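Local coordinates for protein glycoside Hydrolase Family 43_12 (Metagenome, PDB 7JVH) that belongs to glycoside hydrolase family 43 and probably hydrolyses glycosidic bonds at arabinose or xylose residues of plant cell-wall polysaccharides, at residues 148-153 with 162-167; 123-128 with 136-141; 184-189 with 207-212; 82-87 with 100-105. All coordinates share one frame; numbering follows the deposited sequence.

Contact 1. Residues 148-153 with 162-167; sequences GNMVVK and SDPFNL
Ser162 and Lys153 close one end of the pairing between 148-153 and 162-167 with two bonds of different kinds. Ser162 OG accepts the backbone amide of Lys153 (N to OG 3.0 Å), while Ser162 N donates to Lys153 O at 2.8 Å. The hydroxyl sits between its own backbone N and carbonyl carbon (chi1 71°), from where it meets that amide and also gives its proton to Asp163 O. With an alanine here OG is gone, and Lys153 N would probably be left without its mate and Asp163 O without that donor. Further along, Val151 and Phe165 exchange two backbone bonds, the shorter running from Phe165 N to Val151 O (2.8 Å). This is the outer hairpin of a four-stranded antiparallel blade in the five-bladed beta-propeller of family 43, with 165-166 as the edge strand. Leu167 grips the far end. Its N donates to Asn149 O; CB rests 3.6 Å from that same Asn149 O, CG comes near Met150 CA, CD1 meets Met150 C at 3.9 Å, and CD2 ends against Val151 CG1 at 4.0 Å. The Phe165 ring turns an edge to Val151 O, and Lys153 passes it at about a right angle, CE lying 3.9 Å from Phe165 CE1 before NZ reaches a salt bridge with Asp214. On the other face of the sheet, the bent selenomethionine chain of Met150 lays CE 3.9 Å from Pro164 CG, with SE close to Pro164 CB.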
# COMPACT_ATOMS: atom_id res chain seq x y z
N GLY A 148 -6.91 -17.27 -1.97
CA GLY A 148 -7.58 -16.96 -3.21
C GLY A 148 -8.64 -15.88 -3.08
O GLY A 148 -8.69 -15.15 -2.10
N ASN A 149 -9.46 -15.77 -4.13
CA ASN A 149 -10.48 -14.75 -4.28
C ASN A 149 -11.55 -14.84 -3.20
O ASN A 149 -12.06 -15.92 -2.89
CB ASN A 149 -11.07 -14.88 -5.68
CG ASN A 149 -10.15 -14.34 -6.74
OD1 ASN A 149 -9.61 -13.23 -6.59
ND2 ASN A 149 -9.99 -15.09 -7.84
N MSE A 150 -11.89 -13.67 -2.62
CA MSE A 150 -12.75 -13.62 -1.45
C MSE A 150 -13.37 -12.24 -1.33
O MSE A 150 -12.82 -11.26 -1.82
CB MSE A 150 -11.95 -13.96 -0.18
CG MSE A 150 -10.87 -12.96 0.16
SE MSE A 150 -11.56 -11.54 1.33
CE MSE A 150 -10.37 -11.47 2.89
N VAL A 151 -14.51 -12.18 -0.63
CA VAL A 151 -15.22 -10.93 -0.39
C VAL A 151 -15.65 -10.82 1.07
O VAL A 151 -15.99 -11.82 1.70
CB VAL A 151 -16.43 -10.77 -1.35
CG1 VAL A 151 -17.48 -11.84 -1.12
CG2 VAL A 151 -17.06 -9.38 -1.22
N VAL A 152 -15.59 -9.60 1.61
CA VAL A 152 -16.12 -9.27 2.94
C VAL A 152 -17.16 -8.15 2.83
O VAL A 152 -17.11 -7.34 1.89
CB VAL A 152 -15.01 -8.87 3.94
CG1 VAL A 152 -13.98 -9.98 4.09
CG2 VAL A 152 -14.32 -7.61 3.50
N LYS A 153 -18.09 -8.11 3.78
CA LYS A 153 -19.26 -7.23 3.73
C LYS A 153 -19.48 -6.47 5.03
O LYS A 153 -19.03 -6.89 6.08
CB LYS A 153 -20.52 -8.05 3.43
CG LYS A 153 -20.44 -8.82 2.13
CD LYS A 153 -21.81 -9.24 1.62
CE LYS A 153 -22.54 -10.19 2.52
NZ LYS A 153 -23.87 -10.48 1.92
N SER A 162 -17.35 -8.33 7.86
CA SER A 162 -17.56 -9.75 8.10
C SER A 162 -16.30 -10.56 7.87
O SER A 162 -15.29 -10.05 7.39
CB SER A 162 -18.65 -10.28 7.17
OG SER A 162 -18.18 -10.34 5.83
N ASP A 163 -16.36 -11.84 8.22
CA ASP A 163 -15.35 -12.81 7.84
C ASP A 163 -15.48 -13.09 6.35
O ASP A 163 -16.51 -12.80 5.75
CB ASP A 163 -15.47 -14.09 8.68
CG ASP A 163 -14.82 -13.96 10.05
OD1 ASP A 163 -13.96 -13.08 10.24
OD2 ASP A 163 -15.17 -14.73 10.96
N PRO A 164 -14.43 -13.62 5.68
CA PRO A 164 -14.45 -13.77 4.23
C PRO A 164 -15.48 -14.77 3.71
O PRO A 164 -15.83 -15.72 4.41
CB PRO A 164 -13.02 -14.26 3.91
CG PRO A 164 -12.21 -14.04 5.14
CD PRO A 164 -13.17 -14.08 6.30
N PHE A 165 -15.98 -14.53 2.50
CA PHE A 165 -16.74 -15.50 1.72
C PHE A 165 -15.77 -15.93 0.64
O PHE A 165 -15.32 -15.10 -0.16
CB PHE A 165 -17.98 -14.85 1.08
CG PHE A 165 -19.06 -14.51 2.06
CD1 PHE A 165 -19.07 -13.29 2.72
CD2 PHE A 165 -20.08 -15.42 2.33
CE1 PHE A 165 -20.09 -12.98 3.62
CE2 PHE A 165 -21.08 -15.12 3.23
CZ PHE A 165 -21.09 -13.90 3.88
N ASN A 166 -15.42 -17.21 0.61
CA ASN A 166 -14.48 -17.75 -0.40
C ASN A 166 -15.21 -17.85 -1.74
O ASN A 166 -16.30 -18.43 -1.81
CB ASN A 166 -13.94 -19.12 0.03
CG ASN A 166 -12.74 -19.03 0.99
OD1 ASN A 166 -11.86 -18.20 0.78
ND2 ASN A 166 -12.72 -19.84 2.05
N LEU A 167 -14.62 -17.27 -2.79
CA LEU A 167 -15.19 -17.28 -4.13
C LEU A 167 -14.45 -18.25 -5.05
O LEU A 167 -13.22 -18.34 -5.03
CB LEU A 167 -15.18 -15.87 -4.71
CG LEU A 167 -15.73 -14.78 -3.79
CD1 LEU A 167 -15.44 -13.41 -4.36
CD2 LEU A 167 -17.22 -14.96 -3.54

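Contact 2. Residues 123-128 with 136-141; sequences APAIHY and YMITTE
Ile138 holds CG1 opposite its backbone N (chi1 -169°), an arrangement that lodges CG2 between N and the carbonyl carbon and turns this methyl to Ala125, 3.4 Å from Ala125 O and 3.9 Å from Ala125 CB. Thr139 has a similar first torsion, but there it is the hydroxyl that lies opposite the N, bringing OG1 to 3.2 Å from Ala123 O; the same hydroxyl also has Tyr122 O within reach, weakly. The two strands are the first and second of a four-stranded blade of the family 43 beta-propeller, joined as an antiparallel hairpin whose axes run at 156°. Ala125 and Ile138 form a hydrogen-bonded pair. Its bond from Ile138 N to Ala125 O (3.1 Å) is almost straight at 176°. His127 and Tyr136 make the next such pair; the bond from His127 N to Tyr136 O is more bent. The side chains of both pairs share one face of the sheet. There the His127 ring turns its edge to Ile138 CG2, and the Tyr136 ring has His127 O near its plane at the edge. The hydroxyl of Tyr136 is bonded to Asn132, and its ring meets Phe178 of the next blade. The backbone N of Ile126 is bonded to Ser65 OG, while its side chain lies on the opposite face with that of Met137. Tyr136 O has further company from Ile126, whose CA approaches it at 3.2 Å in a CA-H...O contact and whose CG1 lies 3.5 Å from it.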
# COMPACT_ATOMS: atom_id res chain seq x y z
N ALA A 123 -4.83 -6.43 -5.38
CA ALA A 123 -5.73 -5.32 -5.69
C ALA A 123 -7.10 -5.45 -5.03
O ALA A 123 -7.80 -6.44 -5.23
CB ALA A 123 -5.90 -5.19 -7.19
N PRO A 124 -7.49 -4.48 -4.18
CA PRO A 124 -8.84 -4.44 -3.64
C PRO A 124 -9.83 -3.75 -4.58
O PRO A 124 -9.42 -2.90 -5.38
CB PRO A 124 -8.65 -3.59 -2.38
CG PRO A 124 -7.58 -2.64 -2.75
CD PRO A 124 -6.64 -3.40 -3.66
N ALA A 125 -11.11 -4.13 -4.49
CA ALA A 125 -12.22 -3.39 -5.09
C ALA A 125 -13.35 -3.23 -4.08
O ALA A 125 -13.98 -4.20 -3.68
CB ALA A 125 -12.71 -4.09 -6.35
N ILE A 126 -13.58 -1.99 -3.63
CA ILE A 126 -14.68 -1.66 -2.71
C ILE A 126 -15.90 -1.17 -3.52
O ILE A 126 -15.75 -0.63 -4.60
CB ILE A 126 -14.23 -0.63 -1.63
CG1 ILE A 126 -15.26 -0.54 -0.50
CG2 ILE A 126 -14.00 0.76 -2.23
CD1 ILE A 126 -14.90 0.43 0.60
N HIS A 127 -17.10 -1.40 -2.99
CA HIS A 127 -18.34 -1.11 -3.69
C HIS A 127 -19.44 -0.84 -2.69
O HIS A 127 -19.42 -1.38 -1.60
CB HIS A 127 -18.78 -2.31 -4.55
CG HIS A 127 -17.80 -2.67 -5.61
ND1 HIS A 127 -17.86 -2.11 -6.87
CD2 HIS A 127 -16.78 -3.57 -5.65
CE1 HIS A 127 -16.89 -2.60 -7.62
NE2 HIS A 127 -16.24 -3.51 -6.92
N TYR A 128 -20.40 -0.02 -3.09
CA TYR A 128 -21.64 0.16 -2.35
C TYR A 128 -22.81 -0.23 -3.23
O TYR A 128 -23.01 0.32 -4.30
CB TYR A 128 -21.81 1.60 -1.86
CG TYR A 128 -23.17 1.82 -1.25
CD1 TYR A 128 -23.45 1.37 0.03
CD2 TYR A 128 -24.19 2.45 -1.97
CE1 TYR A 128 -24.71 1.56 0.59
CE2 TYR A 128 -25.44 2.64 -1.41
CZ TYR A 128 -25.70 2.19 -0.14
OH TYR A 128 -26.93 2.38 0.42
N TYR A 136 -19.18 -3.87 0.15
CA TYR A 136 -18.46 -5.05 -0.31
C TYR A 136 -16.99 -4.69 -0.50
O TYR A 136 -16.66 -3.72 -1.18
CB TYR A 136 -19.03 -5.52 -1.65
CG TYR A 136 -20.41 -6.13 -1.58
CD1 TYR A 136 -21.56 -5.34 -1.69
CD2 TYR A 136 -20.56 -7.50 -1.42
CE1 TYR A 136 -22.81 -5.90 -1.63
CE2 TYR A 136 -21.83 -8.08 -1.36
CZ TYR A 136 -22.95 -7.28 -1.46
OH TYR A 136 -24.21 -7.82 -1.41
N MSE A 137 -16.10 -5.46 0.13
CA MSE A 137 -14.67 -5.38 -0.16
C MSE A 137 -14.23 -6.73 -0.72
O MSE A 137 -14.21 -7.73 -0.00
CB MSE A 137 -13.90 -5.03 1.11
CG MSE A 137 -12.53 -4.44 0.86
SE MSE A 137 -11.27 -5.76 0.15
CE MSE A 137 -11.11 -5.17 -1.65
N ILE A 138 -13.90 -6.76 -2.02
CA ILE A 138 -13.54 -7.98 -2.71
C ILE A 138 -12.09 -7.93 -3.23
O ILE A 138 -11.68 -6.97 -3.86
CB ILE A 138 -14.54 -8.29 -3.86
CG1 ILE A 138 -14.32 -9.69 -4.41
CG2 ILE A 138 -14.42 -7.27 -4.98
CD1 ILE A 138 -15.36 -10.10 -5.45
N THR A 139 -11.35 -9.02 -2.99
CA THR A 139 -9.92 -9.10 -3.31
C THR A 139 -9.43 -10.55 -3.46
O THR A 139 -10.20 -11.49 -3.30
CB THR A 139 -9.11 -8.39 -2.21
OG1 THR A 139 -7.74 -8.30 -2.60
CG2 THR A 139 -9.22 -9.12 -0.89
N THR A 140 -8.14 -10.69 -3.79
CA THR A 140 -7.46 -11.98 -3.80
C THR A 140 -6.47 -12.01 -2.63
O THR A 140 -5.63 -11.12 -2.47
CB THR A 140 -6.68 -12.21 -5.10
OG1 THR A 140 -7.50 -11.88 -6.22
CG2 THR A 140 -6.27 -13.66 -5.24
N GLU A 141 -6.60 -13.04 -1.79
CA GLU A 141 -5.80 -13.21 -0.59
C GLU A 141 -4.91 -14.45 -0.77
O GLU A 141 -5.33 -15.55 -0.47
CB GLU A 141 -6.70 -13.33 0.65
CG GLU A 141 -5.99 -13.75 1.94
CD GLU A 141 -6.80 -13.49 3.18
OE1 GLU A 141 -6.70 -12.39 3.71
OE2 GLU A 141 -7.54 -14.38 3.62

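Contact 3. Residues 184-189 with 207-212; sequences AYLVHN and WEYDLE
His188 and Trp207 meet rim to rim, neither ring over the face of the other, with planes only 21° apart. The indole N-H of Trp207 points at the histidine, NE1 to NE2 3.1 Å, and each partner lies close to the plane of the other ring, so the bond helps to fix how both rings are turned. Placed between its own N and carbonyl carbon (chi1 74°), the imidazole of His188 is swung to the edge of the indole and uses NE2 as the acceptor. A leucine in place of His188 offers no acceptor, and the indole N-H of Trp207 would probably lose its mate and the ring become freer to turn. The same indole has Leu186 O at its edge, in plane, and the backbones of these two residues exchange paired bonds, Leu186 N to Trp207 O and Trp207 N to Leu186 O, both 2.7 Å. Across the other face, Tyr185 crosses Glu208 at a slant: CE1 meets Glu208 CG at 4.0 Å, and the ring stands 51° from the carboxylate plane. On the Trp207 face, Leu186 CD1 touches Tyr209 CD1 at 3.9 Å, while Ala184 CB fits against Leu211 CD2 at 3.8 Å. The strands cross with the marked twist of a propeller blade. These are its two middle strands. Strand 175-178 flanks 184-190, with Leu176 packing on Leu186 and Tyr209; strand 215-226 flanks 203-210 and touches Trp207 through Ile216 and Thr220, while Phe169 of a neighbouring loop meets both the His188 and Trp207 rings.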
# COMPACT_ATOMS: atom_id res chain seq x y z
N ALA A 184 -26.62 -9.20 -10.28
CA ALA A 184 -25.28 -8.81 -9.89
C ALA A 184 -24.27 -9.59 -10.70
O ALA A 184 -24.51 -10.73 -11.10
CB ALA A 184 -25.08 -9.07 -8.41
N TYR A 185 -23.12 -8.96 -10.95
CA TYR A 185 -22.06 -9.55 -11.76
C TYR A 185 -20.71 -9.39 -11.08
O TYR A 185 -20.55 -8.60 -10.15
CB TYR A 185 -22.06 -8.95 -13.15
CG TYR A 185 -23.40 -9.12 -13.83
CD1 TYR A 185 -23.73 -10.30 -14.48
CD2 TYR A 185 -24.36 -8.10 -13.80
CE1 TYR A 185 -24.96 -10.47 -15.09
CE2 TYR A 185 -25.60 -8.26 -14.40
CZ TYR A 185 -25.89 -9.45 -15.04
OH TYR A 185 -27.12 -9.60 -15.64
N LEU A 186 -19.74 -10.16 -11.56
CA LEU A 186 -18.40 -10.15 -11.03
C LEU A 186 -17.46 -10.30 -12.20
O LEU A 186 -17.60 -11.22 -13.00
CB LEU A 186 -18.22 -11.30 -10.05
CG LEU A 186 -16.87 -11.37 -9.33
CD1 LEU A 186 -17.03 -12.19 -8.06
CD2 LEU A 186 -15.75 -11.92 -10.22
N VAL A 187 -16.50 -9.37 -12.30
CA VAL A 187 -15.51 -9.40 -13.35
C VAL A 187 -14.14 -9.57 -12.71
O VAL A 187 -13.89 -9.11 -11.58
CB VAL A 187 -15.58 -8.13 -14.23
CG1 VAL A 187 -15.06 -6.91 -13.47
CG2 VAL A 187 -14.87 -8.39 -15.55
N HIS A 188 -13.25 -10.27 -13.42
CA HIS A 188 -11.90 -10.49 -12.92
C HIS A 188 -10.96 -10.81 -14.05
O HIS A 188 -11.39 -11.07 -15.18
CB HIS A 188 -11.89 -11.58 -11.84
CG HIS A 188 -12.08 -12.97 -12.38
ND1 HIS A 188 -11.02 -13.83 -12.58
CD2 HIS A 188 -13.19 -13.65 -12.73
CE1 HIS A 188 -11.48 -14.99 -13.05
NE2 HIS A 188 -12.79 -14.90 -13.15
N ASN A 189 -9.65 -10.71 -13.74
CA ASN A 189 -8.58 -11.14 -14.64
C ASN A 189 -8.44 -12.66 -14.49
O ASN A 189 -8.71 -13.20 -13.42
CB ASN A 189 -7.29 -10.36 -14.30
CG ASN A 189 -6.00 -11.13 -14.61
OD1 ASN A 189 -5.69 -12.12 -13.96
ND2 ASN A 189 -5.23 -10.63 -15.58
N TRP A 207 -18.85 -13.04 -14.55
CA TRP A 207 -19.74 -14.04 -13.96
C TRP A 207 -20.96 -13.32 -13.43
O TRP A 207 -20.85 -12.21 -12.93
CB TRP A 207 -19.09 -14.70 -12.74
CG TRP A 207 -17.86 -15.48 -12.98
CD1 TRP A 207 -16.59 -15.01 -13.10
CD2 TRP A 207 -17.76 -16.91 -13.05
NE1 TRP A 207 -15.71 -16.04 -13.27
CE2 TRP A 207 -16.39 -17.22 -13.25
CE3 TRP A 207 -18.68 -17.96 -12.99
CZ2 TRP A 207 -15.93 -18.53 -13.39
CZ3 TRP A 207 -18.22 -19.27 -13.12
CH2 TRP A 207 -16.86 -19.54 -13.34
N GLU A 208 -22.12 -13.98 -13.52
CA GLU A 208 -23.29 -13.58 -12.76
C GLU A 208 -23.01 -13.95 -11.30
O GLU A 208 -22.35 -14.95 -11.02
CB GLU A 208 -24.55 -14.28 -13.27
CG GLU A 208 -25.86 -13.66 -12.78
CD GLU A 208 -27.10 -14.25 -13.48
OE1 GLU A 208 -26.96 -14.77 -14.61
OE2 GLU A 208 -28.21 -14.18 -12.91
N TYR A 209 -23.51 -13.12 -10.37
CA TYR A 209 -23.22 -13.25 -8.95
C TYR A 209 -24.53 -13.44 -8.20
O TYR A 209 -25.52 -12.79 -8.49
CB TYR A 209 -22.48 -12.01 -8.45
CG TYR A 209 -21.95 -12.04 -7.02
CD1 TYR A 209 -20.70 -12.58 -6.72
CD2 TYR A 209 -22.68 -11.46 -5.98
CE1 TYR A 209 -20.21 -12.58 -5.41
CE2 TYR A 209 -22.19 -11.46 -4.67
CZ TYR A 209 -20.96 -12.01 -4.39
OH TYR A 209 -20.49 -12.01 -3.09
N ASP A 210 -24.51 -14.37 -7.23
CA ASP A 210 -25.66 -14.69 -6.41
C ASP A 210 -25.53 -13.92 -5.10
O ASP A 210 -24.64 -14.21 -4.30
CB ASP A 210 -25.72 -16.19 -6.16
CG ASP A 210 -26.98 -16.60 -5.41
OD1 ASP A 210 -27.36 -15.92 -4.44
OD2 ASP A 210 -27.61 -17.61 -5.80
N LEU A 211 -26.43 -12.95 -4.89
CA LEU A 211 -26.38 -12.06 -3.74
C LEU A 211 -26.70 -12.79 -2.44
O LEU A 211 -26.09 -12.52 -1.42
CB LEU A 211 -27.31 -10.86 -3.94
CG LEU A 211 -26.89 -9.98 -5.12
CD1 LEU A 211 -28.10 -9.32 -5.78
CD2 LEU A 211 -25.86 -8.94 -4.70
N GLU A 212 -27.64 -13.74 -2.50
CA GLU A 212 -28.02 -14.54 -1.34
C GLU A 212 -26.84 -15.37 -0.85
O GLU A 212 -26.49 -15.31 0.32
CB GLU A 212 -29.22 -15.43 -1.66
CG GLU A 212 -30.46 -14.62 -2.05
CD GLU A 212 -30.46 -14.17 -3.51
OE1 GLU A 212 -30.03 -14.95 -4.38
OE2 GLU A 212 -30.87 -13.02 -3.79

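Contact 4. Residues 82-87 with 100-105; sequences MFPGVP and IGNVLD
Val103 N donates to Val86 O at 2.8 Å, and next to it Gly85 and Leu104 exchange two backbone bonds: Gly85 N to Leu104 O is 2.9 Å, and the return from Leu104 N to Gly85 O is longer at 3.2 Å. The chain turns a corner at Val86 on one segment and at Val103 on the other, so the three bonds hold two bends together. The N of Val86 is also held by Ser79 OG. Around this polar core, Asn102 lies between two prolines. Its CG comes 3.5 Å from Pro84 CG, while the carbonyl branch turns to the other ring, OD1 lying 3.3 Å from Pro87 CA. Pro84 follows a cis peptide bond, and its CB also rests near Leu104 O and Asp105 CB. The Phe83 ring brings CZ to 3.4 Å from Asp105 O, approached obliquely. Apolar packing completes the contact at the corner: with CG1 anti to the backbone N (chi1 -174°), Val86 spreads its two methyls, CG1 against Val103 CB and CG2 by Leu104 CD1 at 4.0 Å. Leu104 and Val103 go on to touch Val152 of strand 148-154, while Val86 and Leu104 both meet Ile121. Such a hairpin of strands 85-91 and 98-102, the last two of four antiparallel strands, is the outer half of a beta-propeller blade, here extended past its strand end into the passage to the next blade.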
# COMPACT_ATOMS: atom_id res chain seq x y z
N MSE A 82 1.35 -7.09 5.06
CA MSE A 82 1.25 -6.21 6.21
C MSE A 82 -0.05 -6.52 6.94
O MSE A 82 -1.02 -6.96 6.32
CB MSE A 82 1.29 -4.74 5.76
CG MSE A 82 2.58 -4.34 5.04
SE MSE A 82 2.44 -2.47 4.41
CE MSE A 82 3.98 -1.95 3.30
N PHE A 83 -0.05 -6.34 8.26
CA PHE A 83 -1.25 -6.54 9.07
C PHE A 83 -1.42 -5.41 10.08
O PHE A 83 -0.47 -5.05 10.77
CB PHE A 83 -1.21 -7.88 9.81
CG PHE A 83 -2.50 -8.22 10.48
CD1 PHE A 83 -3.51 -8.87 9.79
CD2 PHE A 83 -2.73 -7.84 11.79
CE1 PHE A 83 -4.71 -9.17 10.42
CE2 PHE A 83 -3.93 -8.12 12.42
CZ PHE A 83 -4.91 -8.79 11.74
N PRO A 84 -2.63 -4.81 10.21
CA PRO A 84 -3.80 -5.18 9.42
C PRO A 84 -3.65 -4.80 7.96
O PRO A 84 -2.77 -4.01 7.62
CB PRO A 84 -4.91 -4.36 10.07
CG PRO A 84 -4.20 -3.18 10.63
CD PRO A 84 -2.91 -3.70 11.14
N GLY A 85 -4.51 -5.38 7.11
CA GLY A 85 -4.44 -5.19 5.67
C GLY A 85 -5.59 -4.35 5.16
O GLY A 85 -6.60 -4.21 5.83
N VAL A 86 -5.40 -3.80 3.96
CA VAL A 86 -6.39 -2.97 3.25
C VAL A 86 -6.81 -1.77 4.09
O VAL A 86 -7.86 -1.79 4.73
CB VAL A 86 -7.62 -3.79 2.80
CG1 VAL A 86 -8.56 -2.96 1.93
CG2 VAL A 86 -7.16 -5.05 2.08
N PRO A 87 -6.02 -0.67 4.09
CA PRO A 87 -6.39 0.52 4.85
C PRO A 87 -7.57 1.17 4.15
O PRO A 87 -7.64 1.09 2.92
CB PRO A 87 -5.15 1.39 4.78
CG PRO A 87 -4.45 0.95 3.53
CD PRO A 87 -4.76 -0.51 3.34
N ILE A 100 -10.17 5.53 8.60
CA ILE A 100 -11.17 5.04 9.55
C ILE A 100 -10.85 3.63 10.07
O ILE A 100 -11.50 3.13 10.99
CB ILE A 100 -12.60 5.07 8.98
CG1 ILE A 100 -12.76 4.12 7.79
CG2 ILE A 100 -12.95 6.50 8.57
CD1 ILE A 100 -14.17 4.07 7.24
N GLY A 101 -9.83 3.01 9.47
CA GLY A 101 -9.30 1.74 9.93
C GLY A 101 -8.64 0.96 8.82
O GLY A 101 -8.10 1.53 7.86
N ASN A 102 -8.66 -0.37 8.96
CA ASN A 102 -8.17 -1.30 7.97
C ASN A 102 -9.22 -2.40 7.86
O ASN A 102 -9.62 -2.96 8.88
CB ASN A 102 -6.81 -1.86 8.39
CG ASN A 102 -5.73 -0.78 8.51
OD1 ASN A 102 -4.95 -0.57 7.58
ND2 ASN A 102 -5.69 -0.08 9.65
N VAL A 103 -9.68 -2.69 6.64
CA VAL A 103 -10.84 -3.56 6.42
C VAL A 103 -10.60 -4.98 6.94
O VAL A 103 -11.48 -5.57 7.58
CB VAL A 103 -11.32 -3.58 4.94
CG1 VAL A 103 -12.44 -4.59 4.73
CG2 VAL A 103 -11.76 -2.19 4.52
N LEU A 104 -9.40 -5.51 6.68
CA LEU A 104 -9.01 -6.84 7.16
C LEU A 104 -8.12 -6.67 8.39
O LEU A 104 -6.90 -6.60 8.27
CB LEU A 104 -8.29 -7.63 6.05
CG LEU A 104 -9.02 -7.73 4.70
CD1 LEU A 104 -8.24 -8.59 3.72
CD2 LEU A 104 -10.42 -8.29 4.83
N ASP A 105 -8.76 -6.60 9.56
CA ASP A 105 -8.09 -6.36 10.83
C ASP A 105 -8.22 -7.47 11.89
O ASP A 105 -7.71 -7.32 13.01
CB ASP A 105 -8.53 -5.01 11.42
CG ASP A 105 -10.04 -4.92 11.66
OD1 ASP A 105 -10.77 -5.87 11.33
OD2 ASP A 105 -10.48 -3.90 12.21

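In the fold
Contacts 1 and 2 belong to one blade, their centres 9 Å apart: strands 134-142 and 148-154 are neighbours, joined by Val152 O with Met137 N (2.8 Å) and by Asn149 OD1 with Thr140 OG1. Contact 4, of the preceding blade, packs on both, with Met150 CE 3.7 Å from Leu104 CD1 and Met137 CG 3.9 Å from Val103 CG1. Contact 3 approaches from the following blade, Ile138 CD1 reaching Leu186 CD1 at 3.7 Å. Contacts 3 and 4 lie about 24 Å apart between centres and do not touch. Glycerol, probably from crystallisation, binds Ala123 N in contact 2; in family 43 the active site lies at the propeller centre.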